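Side-chain contact in uncharacterized protein BF1032 (Bacteroides fragilis, PDB 3NRH), which is of unknown function but belongs to the DUF5063 family and folds as a predominantly alpha-helical protein: residues A[68-73]-A[118-123]. Numbering follows the deposited sequence.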
ATOM      1  N   GLU A  68      -9.638  19.757 -19.338  1.00 19.52           N
ATOM      2  CA  GLU A  68      -8.894  19.269 -20.497  1.00 25.29           C
ATOM      3  C   GLU A  68      -8.392  17.868 -20.177  1.00 24.43           C
ATOM      4  O   GLU A  68      -8.161  17.536 -19.016  1.00 24.91           O
ATOM      5  CB  GLU A  68      -7.686  20.172 -20.793  1.00 24.85           C
ATOM      6  CG  GLU A  68      -7.991  21.422 -21.607  1.00 39.01           C
ATOM      7  CD  GLU A  68      -6.743  22.245 -21.890  1.00 48.46           C
ATOM      8  OE1 GLU A  68      -5.736  21.662 -22.353  1.00 43.27           O
ATOM      9  OE2 GLU A  68      -6.767  23.473 -21.656  1.00 43.96           O
ATOM     10  N   THR A  69      -8.232  17.048 -21.205  1.00 23.50           N
ATOM     11  CA  THR A  69      -7.738  15.692 -21.026  1.00 23.21           C
ATOM     12  C   THR A  69      -6.327  15.641 -21.601  1.00 24.10           C
ATOM     13  O   THR A  69      -5.995  16.400 -22.510  1.00 25.21           O
ATOM     14  CB  THR A  69      -8.633  14.669 -21.764  1.00 32.02           C
ATOM     15  OG1 THR A  69      -9.939  14.670 -21.178  1.00 35.97           O
ATOM     16  CG2 THR A  69      -8.048  13.270 -21.662  1.00 34.95           C
ATOM     17  N   TYR A  70      -5.491  14.766 -21.060  1.00 14.88           N
ATOM     18  CA  TYR A  70      -4.129  14.649 -21.552  1.00 16.23           C
ATOM     19  C   TYR A  70      -3.892  13.332 -22.272  1.00 14.97           C
ATOM     20  O   TYR A  70      -3.409  13.307 -23.404  1.00 17.91           O
ATOM     21  CB  TYR A  70      -3.116  14.751 -20.402  1.00 12.99           C
ATOM     22  CG  TYR A  70      -1.685  14.553 -20.864  1.00 14.68           C
ATOM     23  CD1 TYR A  70      -0.896  15.635 -21.254  1.00 16.40           C
ATOM     24  CD2 TYR A  70      -1.133  13.276 -20.949  1.00 10.94           C
ATOM     25  CE1 TYR A  70       0.410  15.447 -21.717  1.00 15.95           C
ATOM     26  CE2 TYR A  70       0.166  13.078 -21.412  1.00 14.14           C
ATOM     27  CZ  TYR A  70       0.934  14.163 -21.790  1.00 14.69           C
ATOM     28  OH  TYR A  70       2.234  13.961 -22.217  1.00 13.95           O
ATOM     29  N   VAL A  71      -4.232  12.235 -21.600  1.00 13.71           N
ATOM     30  CA  VAL A  71      -4.001  10.904 -22.142  1.00 16.43           C
ATOM     31  C   VAL A  71      -4.800  10.535 -23.388  1.00 17.22           C
ATOM     32  O   VAL A  71      -6.028  10.477 -23.368  1.00 24.05           O
ATOM     33  CB  VAL A  71      -4.231   9.827 -21.057  1.00 17.30           C
ATOM     34  CG1 VAL A  71      -3.944   8.443 -21.622  1.00 14.15           C
ATOM     35  CG2 VAL A  71      -3.329  10.102 -19.862  1.00 18.12           C
ATOM     36  N   THR A  72      -4.072  10.281 -24.469  1.00 17.44           N
ATOM     37  CA  THR A  72      -4.655   9.881 -25.740  1.00 20.55           C
ATOM     38  C   THR A  72      -4.366   8.391 -25.899  1.00 23.39           C
ATOM     39  O   THR A  72      -3.619   7.812 -25.108  1.00 18.61           O
ATOM     40  CB  THR A  72      -4.002  10.635 -26.914  1.00 24.77           C
ATOM     41  OG1 THR A  72      -2.609  10.298 -26.984  1.00 21.66           O
ATOM     42  CG2 THR A  72      -4.149  12.138 -26.726  1.00 22.22           C
ATOM     43  N   GLU A  73      -4.951   7.763 -26.913  1.00 20.65           N
ATOM     44  CA  GLU A  73      -4.715   6.339 -27.135  1.00 23.16           C
ATOM     45  C   GLU A  73      -3.227   6.069 -27.362  1.00 16.29           C
ATOM     46  O   GLU A  73      -2.687   5.069 -26.887  1.00 18.85           O
ATOM     47  CB  GLU A  73      -5.517   5.851 -28.346  1.00 23.81           C
ATOM     48  CG  GLU A  73      -5.409   4.354 -28.604  1.00 33.34           C
ATOM     49  CD  GLU A  73      -5.827   3.520 -27.406  1.00 46.18           C
ATOM     50  OE1 GLU A  73      -6.934   3.750 -26.875  1.00 58.94           O
ATOM     51  OE2 GLU A  73      -5.052   2.631 -26.997  1.00 52.60           O
ATOM     52  N   ASP A 118      -3.505   2.106 -16.807  1.00 12.98           N
ATOM     53  CA  ASP A 118      -4.869   2.514 -16.469  1.00 15.93           C
ATOM     54  C   ASP A 118      -4.867   3.528 -15.327  1.00 13.24           C
ATOM     55  O   ASP A 118      -5.570   4.535 -15.384  1.00 11.76           O
ATOM     56  CB  ASP A 118      -5.725   1.307 -16.062  1.00 13.82           C
ATOM     57  CG  ASP A 118      -6.152   0.463 -17.247  1.00 23.08           C
ATOM     58  OD1 ASP A 118      -5.958   0.900 -18.402  1.00 18.44           O
ATOM     59  OD2 ASP A 118      -6.694  -0.640 -17.022  1.00 21.79           O
ATOM     60  N   ILE A 119      -4.084   3.259 -14.284  1.00 10.87           N
ATOM     61  CA  ILE A 119      -4.006   4.170 -13.140  1.00 10.63           C
ATOM     62  C   ILE A 119      -3.433   5.499 -13.635  1.00 11.38           C
ATOM     63  O   ILE A 119      -3.931   6.573 -13.292  1.00 11.49           O
ATOM     64  CB  ILE A 119      -3.101   3.579 -12.034  1.00 13.78           C
ATOM     65  CG1 ILE A 119      -3.721   2.278 -11.509  1.00 11.00           C
ATOM     66  CG2 ILE A 119      -2.912   4.584 -10.901  1.00  8.58           C
ATOM     67  CD1 ILE A 119      -2.802   1.500 -10.579  1.00  9.76           C
ATOM     68  N   TYR A 120      -2.397   5.408 -14.461  1.00 12.48           N
ATOM     69  CA  TYR A 120      -1.741   6.579 -15.039  1.00 10.68           C
ATOM     70  C   TYR A 120      -2.749   7.466 -15.775  1.00  9.90           C
ATOM     71  O   TYR A 120      -2.697   8.691 -15.674  1.00 12.93           O
ATOM     72  CB  TYR A 120      -0.639   6.123 -16.006  1.00  8.30           C
ATOM     73  CG  TYR A 120       0.055   7.239 -16.762  1.00  8.31           C
ATOM     74  CD1 TYR A 120       1.150   7.912 -16.213  1.00 10.75           C
ATOM     75  CD2 TYR A 120      -0.375   7.610 -18.035  1.00  9.94           C
ATOM     76  CE1 TYR A 120       1.800   8.932 -16.920  1.00  9.41           C
ATOM     77  CE2 TYR A 120       0.265   8.624 -18.749  1.00 16.08           C
ATOM     78  CZ  TYR A 120       1.349   9.282 -18.187  1.00 12.55           C
ATOM     79  OH  TYR A 120       1.967  10.297 -18.890  1.00 13.31           O
ATOM     80  N   GLN A 121      -3.666   6.855 -16.521  1.00 10.53           N
ATOM     81  CA  GLN A 121      -4.652   7.641 -17.247  1.00 15.65           C
ATOM     82  C   GLN A 121      -5.413   8.567 -16.304  1.00 12.94           C
ATOM     83  O   GLN A 121      -5.598   9.746 -16.599  1.00 13.32           O
ATOM     84  CB  GLN A 121      -5.635   6.733 -17.986  1.00 17.81           C
ATOM     85  CG  GLN A 121      -6.534   7.477 -18.966  1.00 24.48           C
ATOM     86  CD  GLN A 121      -7.461   6.547 -19.722  1.00 35.09           C
ATOM     87  OE1 GLN A 121      -7.044   5.491 -20.195  1.00 32.18           O
ATOM     88  NE2 GLN A 121      -8.724   6.941 -19.851  1.00 44.38           N
ATOM     89  N   ASP A 122      -5.866   8.045 -15.173  1.00 15.18           N
ATOM     90  CA  ASP A 122      -6.599   8.891 -14.234  1.00 13.72           C
ATOM     91  C   ASP A 122      -5.713   9.905 -13.522  1.00 10.39           C
ATOM     92  O   ASP A 122      -6.081  11.071 -13.393  1.00 13.61           O
ATOM     93  CB  ASP A 122      -7.335   8.044 -13.197  1.00 16.75           C
ATOM     94  CG  ASP A 122      -8.804   7.854 -13.542  1.00 26.30           C
ATOM     95  OD1 ASP A 122      -9.524   8.870 -13.687  1.00 29.26           O
ATOM     96  OD2 ASP A 122      -9.239   6.694 -13.667  1.00 22.06           O
ATOM     97  N   ILE A 123      -4.541   9.475 -13.072  1.00 10.51           N
ATOM     98  CA  ILE A 123      -3.645  10.384 -12.355  1.00  9.66           C
ATOM     99  C   ILE A 123      -3.074  11.483 -13.255  1.00 10.38           C
ATOM    100  O   ILE A 123      -3.071  12.657 -12.882  1.00  8.98           O
ATOM    101  CB  ILE A 123      -2.477   9.616 -11.701  1.00  9.53           C
ATOM    102  CG1 ILE A 123      -3.026   8.477 -10.833  1.00 12.27           C
ATOM    103  CG2 ILE A 123      -1.638  10.570 -10.839  1.00 11.35           C
ATOM    104  CD1 ILE A 123      -3.961   8.939  -9.730  1.00 16.35           C
TER
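With CG1 of V71 anti to the backbone N (chi1 -178°) and CG2 anti to the carbonyl carbon, CG1 meets Q121 and CG2 touches both Q121 and the ring of Y120 on helix 112-131. The contact ties the loop that ends in the N-cap residue T72, ahead of helix 73-87, to the side of a neighbouring helix in this predominantly alpha-helical fold. CG2 sits over the helix backbone, 3.8 Å from CA of Q121, while CG1 lies at the same 3.8 Å from CG of Q121. The Q121 side chain runs extended beyond CG and crosses the valine at about a right angle, and its aliphatic CG, not the amide, makes the close approach. The same CG2 also meets CE2 of Y120 at 4.0 Å, approaching that ring at a slant. No hydrogen bond joins the two segments; OD1 of D125, one turn beyond Q121, accepts hydrogen bonds from the backbone N of both Y70 and V71 and so pins the loop beside the helix. T72 then caps the next helix through OG1 to N of I75. OH of Y120 is hydrogen-bonded to E28 of helix 11-28 and lies 4.2 Å from CE2 of Y70.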